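Local coordinates for hypothetical protein (Thermotoga maritima, PDB 2NZC) that is of unknown function but probably acts as a regulator of the iron-only hydrogenase system, built on an ACT-like domain, at residues Phe7-Ile12 against Lys78-Lys83; Thr11-Asp16 against Glu46-Ile51; Arg22-Leu27 against Gly67-Ile72; Glu33-Arg38 against Leu53-Asp58. One frame throughout, in Å; residues are numbered along the deposited sequence.

Interaction 1 (Phe7-Ile12 against Lys78-Lys83); sequences FYILTI and KTVPLK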
# COMPACT_ATOMS: atom_id res chain seq x y z
N PHE D 7 -7.92 -15.67 5.67
CA PHE D 7 -7.11 -14.70 4.99
C PHE D 7 -6.14 -15.35 4.01
O PHE D 7 -5.50 -16.38 4.31
CB PHE D 7 -6.32 -13.85 5.99
CG PHE D 7 -7.16 -12.90 6.78
CD1 PHE D 7 -7.80 -13.33 7.93
CD2 PHE D 7 -7.28 -11.57 6.39
CE1 PHE D 7 -8.59 -12.45 8.69
CE2 PHE D 7 -8.07 -10.68 7.14
CZ PHE D 7 -8.73 -11.14 8.29
N TYR D 8 -6.00 -14.71 2.87
CA TYR D 8 -5.06 -15.13 1.84
C TYR D 8 -4.32 -13.92 1.37
O TYR D 8 -4.88 -12.79 1.32
CB TYR D 8 -5.78 -15.78 0.65
CG TYR D 8 -6.52 -17.05 1.02
CD1 TYR D 8 -5.91 -18.30 0.94
CD2 TYR D 8 -7.84 -16.99 1.45
CE1 TYR D 8 -6.61 -19.47 1.30
CE2 TYR D 8 -8.55 -18.13 1.80
CZ TYR D 8 -7.93 -19.36 1.72
OH TYR D 8 -8.64 -20.47 2.07
N ILE D 9 -3.07 -14.16 0.99
CA ILE D 9 -2.25 -13.16 0.32
C ILE D 9 -2.06 -13.56 -1.17
O ILE D 9 -1.73 -14.73 -1.47
CB ILE D 9 -0.89 -13.06 1.02
CG1 ILE D 9 -1.06 -12.51 2.43
CG2 ILE D 9 0.07 -12.21 0.21
CD1 ILE D 9 -0.19 -13.21 3.44
N LEU D 10 -2.24 -12.61 -2.07
CA LEU D 10 -2.00 -12.85 -3.50
C LEU D 10 -1.00 -11.84 -4.02
O LEU D 10 -1.14 -10.63 -3.80
CB LEU D 10 -3.29 -12.71 -4.29
CG LEU D 10 -3.98 -14.03 -4.54
CD1 LEU D 10 -4.83 -14.28 -3.33
CD2 LEU D 10 -4.85 -13.92 -5.77
N THR D 11 0.02 -12.35 -4.69
CA THR D 11 0.92 -11.49 -5.45
C THR D 11 0.76 -11.82 -6.93
O THR D 11 0.89 -12.99 -7.35
CB THR D 11 2.34 -11.71 -5.05
OG1 THR D 11 2.66 -13.08 -5.31
CG2 THR D 11 2.50 -11.47 -3.58
N ILE D 12 0.49 -10.77 -7.70
CA ILE D 12 0.29 -10.87 -9.13
C ILE D 12 1.38 -10.05 -9.79
O ILE D 12 1.59 -8.88 -9.44
CB ILE D 12 -1.07 -10.26 -9.51
CG1 ILE D 12 -2.22 -10.95 -8.73
CG2 ILE D 12 -1.31 -10.34 -11.01
CD1 ILE D 12 -3.48 -10.18 -8.75
N LYS D 78 0.84 -15.83 -7.34
CA LYS D 78 1.21 -16.69 -6.25
C LYS D 78 0.19 -16.45 -5.15
O LYS D 78 -0.01 -15.31 -4.71
CB LYS D 78 2.62 -16.37 -5.77
CG LYS D 78 3.18 -17.29 -4.70
CD LYS D 78 3.75 -18.59 -5.31
CE LYS D 78 5.02 -19.04 -4.61
NZ LYS D 78 4.93 -20.38 -3.95
N THR D 79 -0.45 -17.53 -4.72
CA THR D 79 -1.49 -17.43 -3.70
C THR D 79 -1.05 -18.16 -2.45
O THR D 79 -0.65 -19.31 -2.53
CB THR D 79 -2.82 -18.01 -4.21
OG1 THR D 79 -3.28 -17.25 -5.34
CG2 THR D 79 -3.88 -17.98 -3.11
N VAL D 80 -1.13 -17.48 -1.30
CA VAL D 80 -0.83 -18.14 -0.01
C VAL D 80 -1.78 -17.80 1.16
O VAL D 80 -2.09 -16.63 1.36
CB VAL D 80 0.62 -17.86 0.47
CG1 VAL D 80 1.63 -18.39 -0.54
CG2 VAL D 80 0.83 -16.41 0.73
N PRO D 81 -2.17 -18.82 1.96
CA PRO D 81 -3.01 -18.52 3.12
C PRO D 81 -2.18 -17.86 4.21
O PRO D 81 -0.98 -18.15 4.34
CB PRO D 81 -3.46 -19.90 3.61
CG PRO D 81 -2.84 -20.92 2.74
CD PRO D 81 -1.81 -20.25 1.87
N LEU D 82 -2.82 -16.98 4.97
CA LEU D 82 -2.23 -16.41 6.17
C LEU D 82 -1.93 -17.53 7.16
O LEU D 82 -0.90 -17.51 7.84
CB LEU D 82 -3.19 -15.38 6.78
CG LEU D 82 -2.67 -14.53 7.94
CD1 LEU D 82 -1.64 -13.53 7.43
CD2 LEU D 82 -3.79 -13.83 8.69
N LYS D 83 -2.85 -18.51 7.21
CA LYS D 83 -2.76 -19.77 7.99
C LYS D 83 -3.24 -19.65 9.44
O LYS D 83 -3.46 -18.55 9.95
CB LYS D 83 -1.37 -20.40 7.94
CG LYS D 83 -1.11 -21.27 6.74
CD LYS D 83 0.02 -22.27 7.03
CE LYS D 83 -0.50 -23.67 7.37
NZ LYS D 83 -1.28 -23.76 8.65
O HOH W 1 -5.25 -18.36 6.41

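Interaction 2 (Thr11-Asp16 against Glu46-Ile51); sequences TIVVED and ENMAII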
# COMPACT_ATOMS: atom_id res chain seq x y z
N THR D 11 0.02 -12.35 -4.69
CA THR D 11 0.92 -11.49 -5.45
C THR D 11 0.76 -11.82 -6.93
O THR D 11 0.89 -12.99 -7.35
CB THR D 11 2.34 -11.71 -5.05
OG1 THR D 11 2.66 -13.08 -5.31
CG2 THR D 11 2.50 -11.47 -3.58
N ILE D 12 0.49 -10.77 -7.70
CA ILE D 12 0.29 -10.87 -9.13
C ILE D 12 1.38 -10.05 -9.79
O ILE D 12 1.59 -8.88 -9.44
CB ILE D 12 -1.07 -10.26 -9.51
CG1 ILE D 12 -2.22 -10.95 -8.73
CG2 ILE D 12 -1.31 -10.34 -11.01
CD1 ILE D 12 -3.48 -10.18 -8.75
N VAL D 13 2.07 -10.64 -10.76
CA VAL D 13 3.00 -9.89 -11.60
C VAL D 13 2.44 -9.87 -13.03
O VAL D 13 2.27 -10.92 -13.67
CB VAL D 13 4.42 -10.51 -11.55
CG1 VAL D 13 5.36 -9.80 -12.50
CG2 VAL D 13 4.97 -10.44 -10.10
N VAL D 14 2.15 -8.67 -13.53
CA VAL D 14 1.54 -8.48 -14.84
C VAL D 14 2.49 -7.79 -15.82
O VAL D 14 3.16 -6.83 -15.47
CB VAL D 14 0.28 -7.58 -14.75
CG1 VAL D 14 -0.59 -7.74 -16.02
CG2 VAL D 14 -0.53 -7.88 -13.54
N GLU D 15 2.53 -8.27 -17.07
CA GLU D 15 3.18 -7.51 -18.16
C GLU D 15 2.27 -6.33 -18.52
O GLU D 15 1.09 -6.52 -18.81
CB GLU D 15 3.48 -8.41 -19.35
CG GLU D 15 4.09 -9.74 -18.91
CD GLU D 15 4.67 -10.58 -20.03
OE1 GLU D 15 4.17 -10.54 -21.19
OE2 GLU D 15 5.63 -11.32 -19.73
N ASP D 16 2.81 -5.11 -18.45
CA ASP D 16 1.99 -3.89 -18.34
C ASP D 16 1.45 -3.39 -19.68
O ASP D 16 1.35 -2.18 -19.90
CB ASP D 16 2.76 -2.75 -17.63
CG ASP D 16 1.87 -1.93 -16.65
OD1 ASP D 16 0.76 -2.41 -16.27
OD2 ASP D 16 2.30 -0.81 -16.25
N GLU D 46 10.72 -2.29 -16.29
CA GLU D 46 10.55 -3.66 -16.78
C GLU D 46 9.24 -3.92 -17.53
O GLU D 46 8.93 -5.08 -17.84
CB GLU D 46 10.71 -4.67 -15.62
CG GLU D 46 12.00 -4.55 -14.83
CD GLU D 46 13.25 -4.94 -15.62
OE1 GLU D 46 13.13 -5.70 -16.61
OE2 GLU D 46 14.35 -4.48 -15.25
N ASN D 47 8.46 -2.86 -17.80
CA ASN D 47 7.16 -2.98 -18.47
C ASN D 47 6.27 -4.01 -17.77
O ASN D 47 5.60 -4.83 -18.39
CB ASN D 47 7.31 -3.28 -19.98
CG ASN D 47 8.01 -2.15 -20.73
OD1 ASN D 47 7.75 -0.97 -20.48
ND2 ASN D 47 8.92 -2.52 -21.63
N MSE D 48 6.30 -3.96 -16.44
CA MSE D 48 5.56 -4.88 -15.62
C MSE D 48 4.91 -4.12 -14.49
O MSE D 48 5.23 -2.97 -14.23
CB MSE D 48 6.48 -5.96 -15.08
CG MSE D 48 6.59 -7.17 -15.97
SE MSE D 48 8.08 -8.29 -15.41
CE MSE D 48 8.39 -9.21 -17.09
N ALA D 49 3.97 -4.77 -13.84
CA ALA D 49 3.27 -4.15 -12.75
C ALA D 49 3.17 -5.23 -11.72
O ALA D 49 2.97 -6.40 -12.08
CB ALA D 49 1.91 -3.73 -13.18
N ILE D 50 3.32 -4.84 -10.45
CA ILE D 50 3.13 -5.75 -9.31
C ILE D 50 1.83 -5.38 -8.62
O ILE D 50 1.53 -4.19 -8.48
CB ILE D 50 4.25 -5.58 -8.25
CG1 ILE D 50 5.58 -5.95 -8.89
CG2 ILE D 50 3.90 -6.41 -6.97
CD1 ILE D 50 6.85 -5.43 -8.18
N ILE D 51 1.03 -6.38 -8.24
CA ILE D 51 -0.20 -6.13 -7.46
C ILE D 51 -0.18 -7.07 -6.26
O ILE D 51 0.05 -8.30 -6.43
CB ILE D 51 -1.52 -6.39 -8.26
CG1 ILE D 51 -1.59 -5.53 -9.50
CG2 ILE D 51 -2.76 -6.07 -7.40
CD1 ILE D 51 -2.60 -6.04 -10.60
O HOH W 2 5.04 -0.72 -16.02

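Interaction 3 (Arg22-Leu27 against Gly67-Ile72); sequences RQVNEL and GKLGQI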
# COMPACT_ATOMS: atom_id res chain seq x y z
N ARG D 22 -6.15 -4.95 -18.53
CA ARG D 22 -7.61 -4.87 -18.63
C ARG D 22 -8.28 -6.11 -18.04
O ARG D 22 -9.18 -5.99 -17.21
CB ARG D 22 -8.03 -4.64 -20.08
CG ARG D 22 -9.55 -4.59 -20.32
CD ARG D 22 -9.93 -4.12 -21.72
NE ARG D 22 -9.40 -4.99 -22.78
CZ ARG D 22 -8.57 -4.60 -23.75
NH1 ARG D 22 -8.15 -5.47 -24.65
NH2 ARG D 22 -8.16 -3.33 -23.83
N GLN D 23 -7.81 -7.29 -18.43
CA GLN D 23 -8.37 -8.55 -17.94
C GLN D 23 -8.18 -8.76 -16.44
O GLN D 23 -9.09 -9.20 -15.78
CB GLN D 23 -7.78 -9.73 -18.69
CG GLN D 23 -8.20 -9.86 -20.14
CD GLN D 23 -7.22 -10.70 -20.89
OE1 GLN D 23 -6.01 -10.52 -20.75
NE2 GLN D 23 -7.72 -11.64 -21.69
N VAL D 24 -6.99 -8.47 -15.92
CA VAL D 24 -6.76 -8.53 -14.47
C VAL D 24 -7.73 -7.60 -13.74
O VAL D 24 -8.37 -8.01 -12.75
CB VAL D 24 -5.28 -8.23 -14.07
CG1 VAL D 24 -5.11 -8.14 -12.55
CG2 VAL D 24 -4.35 -9.29 -14.62
N ASN D 25 -7.86 -6.36 -14.22
CA ASN D 25 -8.77 -5.39 -13.61
C ASN D 25 -10.23 -5.81 -13.65
O ASN D 25 -10.96 -5.60 -12.69
CB ASN D 25 -8.63 -4.00 -14.25
CG ASN D 25 -7.40 -3.28 -13.80
OD1 ASN D 25 -6.97 -3.42 -12.65
ND2 ASN D 25 -6.80 -2.51 -14.71
N GLU D 26 -10.67 -6.40 -14.75
CA GLU D 26 -12.05 -6.85 -14.84
C GLU D 26 -12.31 -7.96 -13.81
O GLU D 26 -13.36 -7.97 -13.16
CB GLU D 26 -12.38 -7.31 -16.25
CG GLU D 26 -12.42 -6.14 -17.24
CD GLU D 26 -12.64 -6.58 -18.67
OE1 GLU D 26 -12.71 -7.81 -18.92
OE2 GLU D 26 -12.76 -5.69 -19.55
N LEU D 27 -11.35 -8.86 -13.67
CA LEU D 27 -11.42 -9.96 -12.73
C LEU D 27 -11.48 -9.52 -11.27
O LEU D 27 -12.35 -9.98 -10.51
CB LEU D 27 -10.21 -10.88 -12.92
CG LEU D 27 -10.43 -12.37 -12.64
CD1 LEU D 27 -11.73 -12.85 -13.25
CD2 LEU D 27 -9.23 -13.11 -13.22
N GLY D 67 -7.52 -19.59 -10.38
CA GLY D 67 -7.69 -20.31 -11.66
C GLY D 67 -7.81 -19.32 -12.80
O GLY D 67 -7.19 -19.49 -13.84
N LYS D 68 -8.58 -18.26 -12.57
CA LYS D 68 -8.87 -17.28 -13.62
C LYS D 68 -7.69 -16.38 -13.94
O LYS D 68 -7.36 -16.18 -15.11
CB LYS D 68 -10.13 -16.47 -13.26
CG LYS D 68 -11.41 -17.30 -13.30
CD LYS D 68 -12.59 -16.51 -12.77
CE LYS D 68 -13.84 -17.39 -12.66
NZ LYS D 68 -14.25 -17.92 -14.00
N LEU D 69 -7.04 -15.85 -12.90
CA LEU D 69 -5.82 -15.06 -13.09
C LEU D 69 -4.77 -15.83 -13.89
O LEU D 69 -4.18 -15.28 -14.83
CB LEU D 69 -5.24 -14.58 -11.75
CG LEU D 69 -5.95 -13.41 -11.08
CD1 LEU D 69 -5.54 -13.26 -9.61
CD2 LEU D 69 -5.77 -12.10 -11.85
N GLY D 70 -4.60 -17.11 -13.56
CA GLY D 70 -3.63 -17.98 -14.22
C GLY D 70 -3.96 -18.31 -15.67
O GLY D 70 -3.11 -18.84 -16.40
N GLN D 71 -5.19 -18.02 -16.08
CA GLN D 71 -5.61 -18.20 -17.47
C GLN D 71 -5.39 -16.92 -18.28
O GLN D 71 -5.72 -16.87 -19.45
CB GLN D 71 -7.07 -18.67 -17.54
CG GLN D 71 -7.33 -20.07 -16.97
CD GLN D 71 -8.68 -20.68 -17.38
OE1 GLN D 71 -9.24 -21.53 -16.67
NE2 GLN D 71 -9.19 -20.27 -18.54
N ILE D 72 -4.86 -15.86 -17.65
CA ILE D 72 -4.58 -14.61 -18.37
C ILE D 72 -3.13 -14.54 -18.84
O ILE D 72 -2.21 -14.62 -18.03
CB ILE D 72 -4.90 -13.35 -17.53
CG1 ILE D 72 -6.39 -13.33 -17.14
CG2 ILE D 72 -4.55 -12.09 -18.32
CD1 ILE D 72 -6.75 -12.26 -16.13

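Interaction 4 (Glu33-Arg38 against Leu53-Asp58); sequences EDILLR and LVLKTD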
# COMPACT_ATOMS: atom_id res chain seq x y z
N GLU D 33 -15.53 -7.86 -3.48
CA GLU D 33 -16.23 -8.10 -2.21
C GLU D 33 -15.31 -8.57 -1.11
O GLU D 33 -15.42 -8.12 0.03
CB GLU D 33 -17.32 -9.18 -2.41
CG GLU D 33 -18.31 -9.34 -1.26
CD GLU D 33 -19.36 -10.43 -1.53
OE1 GLU D 33 -19.03 -11.48 -2.14
OE2 GLU D 33 -20.52 -10.23 -1.12
N ASP D 34 -14.44 -9.52 -1.42
CA ASP D 34 -13.61 -10.10 -0.38
C ASP D 34 -12.18 -9.59 -0.42
O ASP D 34 -11.33 -10.15 0.24
CB ASP D 34 -13.60 -11.62 -0.45
CG ASP D 34 -14.91 -12.25 0.04
OD1 ASP D 34 -15.67 -11.64 0.83
OD2 ASP D 34 -15.18 -13.39 -0.36
N ILE D 35 -11.93 -8.54 -1.20
CA ILE D 35 -10.60 -7.93 -1.23
C ILE D 35 -10.50 -6.90 -0.11
O ILE D 35 -11.30 -5.97 -0.03
CB ILE D 35 -10.27 -7.29 -2.60
CG1 ILE D 35 -10.08 -8.38 -3.67
CG2 ILE D 35 -8.90 -6.49 -2.50
CD1 ILE D 35 -9.90 -7.84 -5.13
N LEU D 36 -9.54 -7.06 0.79
CA LEU D 36 -9.41 -6.09 1.88
C LEU D 36 -8.35 -5.05 1.63
O LEU D 36 -8.30 -4.03 2.32
CB LEU D 36 -9.14 -6.81 3.21
CG LEU D 36 -10.14 -7.89 3.59
CD1 LEU D 36 -9.67 -8.57 4.90
CD2 LEU D 36 -11.49 -7.27 3.76
N LEU D 37 -7.46 -5.34 0.68
CA LEU D 37 -6.34 -4.45 0.42
C LEU D 37 -5.84 -4.72 -0.97
O LEU D 37 -5.71 -5.89 -1.38
CB LEU D 37 -5.21 -4.65 1.47
CG LEU D 37 -3.95 -3.81 1.24
CD1 LEU D 37 -4.29 -2.29 1.38
CD2 LEU D 37 -2.74 -4.17 2.14
N ARG D 38 -5.57 -3.65 -1.72
CA ARG D 38 -4.95 -3.81 -3.05
C ARG D 38 -3.85 -2.75 -3.19
O ARG D 38 -4.10 -1.55 -2.93
CB ARG D 38 -5.98 -3.65 -4.18
CG ARG D 38 -5.35 -3.71 -5.62
CD ARG D 38 -6.47 -3.82 -6.69
NE ARG D 38 -5.95 -3.74 -8.07
CZ ARG D 38 -6.72 -3.71 -9.17
NH1 ARG D 38 -8.05 -3.76 -9.07
NH2 ARG D 38 -6.16 -3.61 -10.37
N LEU D 53 -2.52 -8.31 -3.02
CA LEU D 53 -3.91 -8.37 -2.50
C LEU D 53 -3.93 -9.12 -1.17
O LEU D 53 -3.17 -10.10 -0.97
CB LEU D 53 -4.82 -9.15 -3.49
CG LEU D 53 -4.90 -8.67 -4.95
CD1 LEU D 53 -5.78 -9.60 -5.73
CD2 LEU D 53 -5.56 -7.31 -5.01
N VAL D 54 -4.76 -8.64 -0.26
CA VAL D 54 -5.18 -9.41 0.93
C VAL D 54 -6.68 -9.67 0.74
O VAL D 54 -7.44 -8.75 0.44
CB VAL D 54 -4.93 -8.62 2.26
CG1 VAL D 54 -5.38 -9.51 3.47
CG2 VAL D 54 -3.44 -8.28 2.39
N LEU D 55 -7.09 -10.94 0.89
CA LEU D 55 -8.50 -11.28 0.81
C LEU D 55 -8.85 -11.96 2.08
O LEU D 55 -7.99 -12.58 2.71
CB LEU D 55 -8.77 -12.25 -0.35
CG LEU D 55 -8.70 -11.63 -1.75
CD1 LEU D 55 -7.32 -11.80 -2.34
CD2 LEU D 55 -9.78 -12.26 -2.61
N LYS D 56 -10.10 -11.84 2.49
CA LYS D 56 -10.64 -12.75 3.49
C LYS D 56 -11.83 -13.43 2.83
O LYS D 56 -12.84 -12.80 2.57
CB LYS D 56 -11.05 -12.03 4.76
CG LYS D 56 -11.38 -13.00 5.91
CD LYS D 56 -11.91 -12.28 7.12
CE LYS D 56 -12.37 -13.26 8.18
NZ LYS D 56 -13.41 -12.63 9.02
N THR D 57 -11.69 -14.71 2.52
CA THR D 57 -12.69 -15.34 1.69
C THR D 57 -12.74 -16.86 1.87
O THR D 57 -12.06 -17.42 2.72
CB THR D 57 -12.53 -14.94 0.19
OG1 THR D 57 -13.75 -15.24 -0.50
CG2 THR D 57 -11.38 -15.66 -0.45
N ASP D 58 -13.57 -17.52 1.08
CA ASP D 58 -13.72 -18.96 1.31
C ASP D 58 -12.94 -19.74 0.25
O ASP D 58 -12.26 -19.15 -0.61
CB ASP D 58 -15.19 -19.36 1.42
CG ASP D 58 -16.00 -18.96 0.23
OD1 ASP D 58 -15.39 -18.57 -0.77
OD2 ASP D 58 -17.24 -19.06 0.28

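Interaction 1 (Phe7-Ile12 against Lys78-Lys83)
Ile9 and Val80 form a reciprocal backbone pair, Ile9 N giving its hydrogen to Val80 O at 2.7 Å and Val80 N returning one to Ile9 O at 2.8 Å. Thr11 and Lys78 repeat this two-way exchange, and Leu82 N closes the run on Phe7 O. In that last bond the donor sits 42° above the carbonyl plane, where the chain leaves the strand at Leu82. Phe7 O thus takes two donors, Leu82 N and a water at 2.9 Å; the water in turn accepts from Lys83 N. The strands run antiparallel and form an edge of the ferredoxin-like sheet of ACT domains: 6-15 is a central strand and 75-81 is outermost within the chain. Among apolar contacts on the helix-facing side, Leu10 lies beside Thr79 and points the same way, its CD1 3.8 Å from Thr79 CG2. Thr79 OG1 is hydrogen-bonded to Ser66 in helix 59-69, while Leu10 packs on Ile62 of that helix. An alanine in place of Leu10 would probably open a gap between Thr79 and Ile62 where CG and its two methyls now lie. Tyr8 passes Pro81 obliquely, its CE1 3.9 Å from Pro81 CB. The other face turns to the second subunit. There Ile9 CB meets Val80 CG2 at 3.8 Å, and Thr11 OG1, set between the backbone N and the carbonyl carbon (chi1 60°), touches Lys78 CB at 3.3 Å. Phe7 and Leu82 run side by side, their CB atoms 3.6 Å apart.

Interaction 2 (Thr11-Asp16 against Glu46-Ile51)
Ile12 and Ile51 pack through their CB atoms, 4.1 Å apart, at the buried end of the contact between Thr11-Asp16 and Glu46-Ile51. Their backbones exchange two hydrogen bonds, and Val14 and Ala49 do the same two residues on, with Val14 N 2.8 Å from Ala49 O. With Val14 CG1 anti to the backbone N (chi1 -162°), its CG2 falls anti to the carbonyl carbon and meets Ile51 CD1 at 4.0 Å, where the two side chains cross obliquely. Helix 18-30 closes over this face: Ile51 packs on Val24 and Val14 on Ala20. These are two central strands of the ferredoxin-like sheet, antiparallel neighbours with one face under the helices and the other toward a second subunit. On that second face Ile50 meets Leu82 of the second subunit, and Val13 meets Ile9 of that subunit. Side-chain contact across the strands is sparse here, with Val13 CG1 4.3 Å from SE of Met48, which is present as selenomethionine. Toward the hairpin turn the contact becomes polar and more open to solvent. Asn47 and Met48 form a G1 beta bulge opposite Val43, with Asn47 in the left-handed region (phi 52°, psi 42°). The bulge presents Asn47 O to Asp16 N at 2.8 Å, the donor standing well above the carbonyl plane. A water then joins the segments, giving one hydrogen to Asp16 OD2 at 2.8 Å and another to Met48 O at 2.9 Å. The other carboxylate oxygen, Asp16 OD1, rests against Ala49 CB at 3.6 Å, and Glu15 forms a salt bridge with Arg17.

Interaction 3 (Arg22-Leu27 against Gly67-Ile72)
Val24 and Leu69 bring the two backbones nearest, their CA atoms 6.7 Å apart, where helix 18-30 passes the C-terminal part of helix 59-69 and the type I turn from Leu69 to Ile72. No hydrogen bond joins the two segments, and the contact is made by side chains. Leu27 reaches across with CD2, which presses on Lys68 CB at 3.5 Å, tighter than usual for two carbons, and lies equally near Leu69 N. The Leu27 side chain runs at about a right angle to that of Lys68, and its CD1 rests on the lysine CD, 3.8 Å away. These are the two helices that cover one face of the sheet in the beta-alpha-beta-beta-alpha-beta arrangement of ACT domains. On their sheet side, Leu69 CD2 touches both Leu27 CD2 at 3.9 Å and Val24 CG1 at 4.1 Å, and Leu69 also packs on Leu10 and Ile12 of strand 6-15. In Ile72, CG1 is anti to the carbonyl carbon (chi1 -60°) and an extended chi2 (170°) takes CD1 to helix 18-30. That methyl meets Gln23 CB at 3.7 Å, Leu27 CD2 at 3.9 Å and the more distant Val24 CG2, while Val24 also packs on Val75.

Interaction 4 (Glu33-Arg38 against Leu53-Asp58)
Val54 O receives two donors from the opposite strand: Leu36 N at 2.7 Å (N-H...O angle 161°) and Leu37 N through a weak bond at 3.4 Å. Both residues face Val54 in a classic beta bulge, which shifts the register of the antiparallel hairpin 35-43 and 48-57 by one residue. Beyond the bulge Val54 N is satisfied by Leu37 O at 3.1 Å; before it, Lys56 N bonds to Asp34 O. Thr57 OG1, placed anti to its backbone N (chi1 -163°), donates to Asp34 OD2, although the modelled 2.3 Å is doubtfully short. Strand 35-43 is outermost within the chain in the ferredoxin-like sheet, which runs on at Arg38 into a third subunit, whose Arg44 donates to Ile35 O. Arg38 lays its CG against Leu53 CD2 at 3.7 Å, while its NH2 probably bonds to Asn25 OD1. Lys56 NZ forms a salt bridge with Glu45 of the second subunit, while its CB meets Leu36 CD1. Leu55 and Ile35 lie side by side, Leu55 CG 4.0 Å from Ile35 CG1; an alanine in place of Leu55 would probably leave a gap between Ile35 and Leu65 of helix 59-69. Asp58 is the N-cap of that helix, its OD1 hydrogen-bonded to Thr61 OG1.

In the fold
Interactions 1, 2 and 4 join neighbouring strands of one four-stranded sheet, and interaction 3 pairs the two helices over one of its faces. Interactions 1 and 2 share Thr11 and Ile12; both use strand 6-15, their centres 16 Å apart. Interaction 4 is tied to interaction 1 through Leu53 N and Leu10 O, 2.8 Å apart. Ile12 links sheet and helices: its CD1 lies 3.8 Å from Leu69 CD1 of interaction 3 and 3.8 Å from Leu53 CD1 of interaction 4. Interactions 1, 2 and 4 all touch the second subunit; interaction 3 meets no other chain. An acetic acid molecule, probably from the crystallisation liquor, lies at its nearest atoms about 3 Å from the Arg38 side chain.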